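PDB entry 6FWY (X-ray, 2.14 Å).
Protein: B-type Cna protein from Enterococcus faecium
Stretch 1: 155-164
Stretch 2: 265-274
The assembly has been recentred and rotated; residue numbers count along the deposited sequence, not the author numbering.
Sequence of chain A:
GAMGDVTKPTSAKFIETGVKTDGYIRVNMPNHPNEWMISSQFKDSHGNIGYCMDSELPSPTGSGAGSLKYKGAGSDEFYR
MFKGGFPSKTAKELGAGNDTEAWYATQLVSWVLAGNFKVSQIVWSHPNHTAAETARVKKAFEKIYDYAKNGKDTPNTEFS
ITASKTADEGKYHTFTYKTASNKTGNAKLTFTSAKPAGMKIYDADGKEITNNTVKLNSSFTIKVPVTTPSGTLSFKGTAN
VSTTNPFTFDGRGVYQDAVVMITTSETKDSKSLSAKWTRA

Stretch 1 155-164: PNTEFSITAS
Stretch 2 265-274: SETKDSKSLS

The two stretches run side by side in nearly the same direction, their touching parts 25° apart, and bury 487 Å² between them. Ser160 to Ser164 and Ser265 to Asp269 are strand. Most backbone angles are extended, with phi between about -155° and -50° and psi near 120° to 180°; Pro155, at -82/16, departs from this at the start of stretch 1, as does Ser164, at -109/-42, at the other end. In register, Thr157 lies by Glu266 and Lys268, Phe159 by Lys268 to Ser270, and Ile161 by Ser270 and Leu273. The alternation of an extended chain sends Thr157, Phe159, Ile161 and Ala163 toward stretch 2, while Glu158, Ser160 and Thr162 point away. Stretch 2 answers with Glu266, Lys268 and Leu273 pointing toward stretch 1.

The direct hydrogen bonds across the contact are made through side chains and gather at its beginning. Buried Thr157, chi1 -68° (m), donates from OG1 to Glu266 OE1 at 2.5 Å. Glu266 reaches it with chi1 and chi2 both t and chi3 near 2°; its carboxylate suits a buried site because the hydroxyl and waters supply donors. Lys268 is fully extended, all four chi angles t, so its ammonium arrives at the backbone of stretch 1: NZ donates to Thr157 O at 2.8 Å. The same NZ lies 3.3 Å from Asn156 OD1, brought near by a t chi1 and chi2 of 71°. A long lysine fits here, its aliphatic part lying against threonine, with Lys268 CD 4.2 Å from Thr157 CB.

Water extends this polar network. Water 1 donates to Pro155 O and to Glu266 OE1, each at 2.7 Å. Water 2 accepts from Thr157 N at 2.8 Å and donates to Glu266 OE2 at 2.8 Å and Asn156 OD1 at 3.3 Å. Farther along, water 3 accepts from Ile161 N at 3.0 Å and Lys271 N at 3.2 Å.

The remaining contacts are by packing. Phe159, chi1 174° (t) and chi2 51°, brings one side of its ring up to the backbone of stretch 2: CD2 is 3.2 Å from Lys268 O, Asp269 C sits at the ring edge, 3.9 Å from CD2, and CE2 is 3.6 Å from Ser270 N. Small, buried Ser270 leaves its CB 3.8 Å from Phe159 CE2; its chi1 of 72° (p) lets OG donate to Lys271 O at 2.7 Å. Ile161 (m, t) is buried, and its hydrocarbon side chain suits a site where CG2 meets Leu273 CD1 at 3.4 Å. Leu273 has chi1 -63° (m) and chi2 127°.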

# COMPACT_ATOMS: atom_id res chain seq x y z
N PRO A 155 4.82 -0.88 -0.63
CA PRO A 155 3.71 -1.34 0.23
C PRO A 155 3.85 -2.78 0.77
O PRO A 155 2.86 -3.37 1.23
CB PRO A 155 2.50 -1.22 -0.71
CG PRO A 155 3.07 -1.48 -2.06
CD PRO A 155 4.45 -0.89 -2.06
N ASN A 156 5.05 -3.35 0.72
CA ASN A 156 5.33 -4.70 1.16
C ASN A 156 4.84 -4.98 2.60
O ASN A 156 5.01 -4.17 3.50
CB ASN A 156 6.84 -5.00 1.05
CG ASN A 156 7.21 -6.39 1.55
OD1 ASN A 156 6.90 -7.37 0.91
ND2 ASN A 156 7.88 -6.47 2.71
N THR A 157 4.18 -6.13 2.76
CA THR A 157 3.78 -6.66 4.05
C THR A 157 4.91 -7.56 4.54
O THR A 157 5.27 -8.51 3.87
CB THR A 157 2.45 -7.44 3.94
OG1 THR A 157 1.40 -6.53 3.63
CG2 THR A 157 2.10 -8.16 5.26
N GLU A 158 5.49 -7.21 5.69
CA GLU A 158 6.43 -8.07 6.39
C GLU A 158 5.61 -8.96 7.32
O GLU A 158 4.70 -8.47 8.01
CB GLU A 158 7.41 -7.25 7.23
CG GLU A 158 8.26 -6.24 6.48
CD GLU A 158 9.02 -5.28 7.41
OE1 GLU A 158 8.77 -5.31 8.65
OE2 GLU A 158 9.89 -4.49 6.92
N PHE A 159 5.92 -10.26 7.34
CA PHE A 159 5.32 -11.18 8.30
C PHE A 159 6.28 -12.31 8.65
O PHE A 159 6.87 -12.93 7.77
CB PHE A 159 4.00 -11.74 7.76
CG PHE A 159 3.39 -12.80 8.63
CD1 PHE A 159 3.20 -12.60 10.00
CD2 PHE A 159 2.98 -14.00 8.08
CE1 PHE A 159 2.63 -13.57 10.80
CE2 PHE A 159 2.43 -14.99 8.87
CZ PHE A 159 2.24 -14.77 10.24
N SER A 160 6.43 -12.56 9.95
CA SER A 160 7.28 -13.64 10.42
C SER A 160 6.75 -14.27 11.71
O SER A 160 6.13 -13.61 12.54
CB SER A 160 8.70 -13.12 10.65
OG SER A 160 8.71 -12.15 11.68
N ILE A 161 7.01 -15.58 11.82
CA ILE A 161 6.85 -16.33 13.05
C ILE A 161 8.22 -16.90 13.37
O ILE A 161 8.79 -17.59 12.56
CB ILE A 161 5.80 -17.45 12.89
CG1 ILE A 161 4.43 -16.84 12.59
CG2 ILE A 161 5.77 -18.34 14.13
CD1 ILE A 161 3.34 -17.81 12.28
N THR A 162 8.72 -16.61 14.56
CA THR A 162 10.07 -17.00 14.97
C THR A 162 10.04 -17.67 16.35
O THR A 162 9.47 -17.13 17.29
CB THR A 162 10.99 -15.75 15.01
OG1 THR A 162 10.79 -14.99 13.81
CG2 THR A 162 12.47 -16.14 15.12
N ALA A 163 10.65 -18.84 16.46
CA ALA A 163 10.77 -19.58 17.72
C ALA A 163 11.65 -18.76 18.64
O ALA A 163 12.70 -18.27 18.22
CB ALA A 163 11.39 -20.95 17.49
N SER A 164 11.18 -18.57 19.88
CA SER A 164 11.91 -17.80 20.89
C SER A 164 12.49 -18.68 21.99
O SER A 164 13.62 -18.47 22.42
CB SER A 164 11.02 -16.71 21.49
OG SER A 164 9.80 -17.27 21.95
N SER A 265 -7.40 -5.95 1.88
CA SER A 265 -6.76 -7.03 2.66
C SER A 265 -5.66 -7.71 1.85
O SER A 265 -5.66 -7.64 0.61
CB SER A 265 -7.78 -8.09 3.10
OG SER A 265 -8.56 -8.49 1.99
N GLU A 266 -4.74 -8.34 2.57
CA GLU A 266 -3.69 -9.17 1.99
C GLU A 266 -3.45 -10.40 2.87
O GLU A 266 -3.41 -10.29 4.09
CB GLU A 266 -2.38 -8.37 1.83
CG GLU A 266 -1.20 -9.17 1.29
CD GLU A 266 0.08 -8.34 1.21
OE1 GLU A 266 0.06 -7.15 1.60
OE2 GLU A 266 1.12 -8.85 0.71
N THR A 267 -3.29 -11.56 2.23
CA THR A 267 -2.82 -12.78 2.92
C THR A 267 -1.35 -13.05 2.56
O THR A 267 -0.94 -12.85 1.43
CB THR A 267 -3.66 -14.01 2.54
OG1 THR A 267 -3.67 -14.16 1.11
CG2 THR A 267 -5.08 -13.91 3.06
N LYS A 268 -0.58 -13.49 3.54
CA LYS A 268 0.83 -13.77 3.35
C LYS A 268 1.35 -14.81 4.34
O LYS A 268 1.12 -14.69 5.54
CB LYS A 268 1.65 -12.49 3.50
CG LYS A 268 3.12 -12.65 3.09
CD LYS A 268 3.76 -11.29 2.82
CE LYS A 268 5.23 -11.44 2.49
NZ LYS A 268 5.60 -10.26 1.66
N ASP A 269 2.08 -15.80 3.82
CA ASP A 269 2.63 -16.89 4.61
C ASP A 269 3.92 -16.54 5.33
O ASP A 269 4.76 -15.80 4.80
CB ASP A 269 2.92 -18.11 3.73
CG ASP A 269 1.68 -18.87 3.33
OD1 ASP A 269 0.58 -18.48 3.74
OD2 ASP A 269 1.79 -19.89 2.62
N SER A 270 4.09 -17.11 6.52
CA SER A 270 5.37 -17.17 7.20
C SER A 270 6.22 -18.25 6.54
O SER A 270 5.75 -18.98 5.68
CB SER A 270 5.15 -17.57 8.68
OG SER A 270 4.77 -18.94 8.78
N LYS A 271 7.44 -18.41 7.03
CA LYS A 271 8.19 -19.63 6.76
C LYS A 271 7.62 -20.86 7.48
O LYS A 271 6.77 -20.75 8.37
CB LYS A 271 9.65 -19.44 7.20
CG LYS A 271 10.37 -18.31 6.48
CD LYS A 271 11.51 -17.76 7.33
CE LYS A 271 12.16 -16.58 6.62
NZ LYS A 271 13.62 -16.57 6.93
N SER A 272 8.10 -22.03 7.08
CA SER A 272 7.79 -23.28 7.72
C SER A 272 8.61 -23.43 9.01
O SER A 272 9.81 -23.18 9.02
CB SER A 272 8.10 -24.44 6.78
OG SER A 272 7.73 -25.69 7.38
N LEU A 273 7.95 -23.82 10.09
CA LEU A 273 8.58 -24.02 11.40
C LEU A 273 8.39 -25.45 11.86
O LEU A 273 7.39 -26.06 11.52
CB LEU A 273 7.93 -23.09 12.42
CG LEU A 273 8.14 -21.61 12.08
CD1 LEU A 273 6.83 -20.85 12.05
CD2 LEU A 273 9.11 -21.00 13.08
N SER A 274 9.36 -25.97 12.60
CA SER A 274 9.27 -27.29 13.25
C SER A 274 9.46 -27.21 14.75
O SER A 274 10.35 -26.50 15.22
CB SER A 274 10.31 -28.27 12.69
OG SER A 274 10.09 -28.51 11.32
O HOH W 1 0.76 -4.84 0.30
O HOH W 2 3.65 -7.70 0.52
O HOH W 3 8.52 -16.66 9.45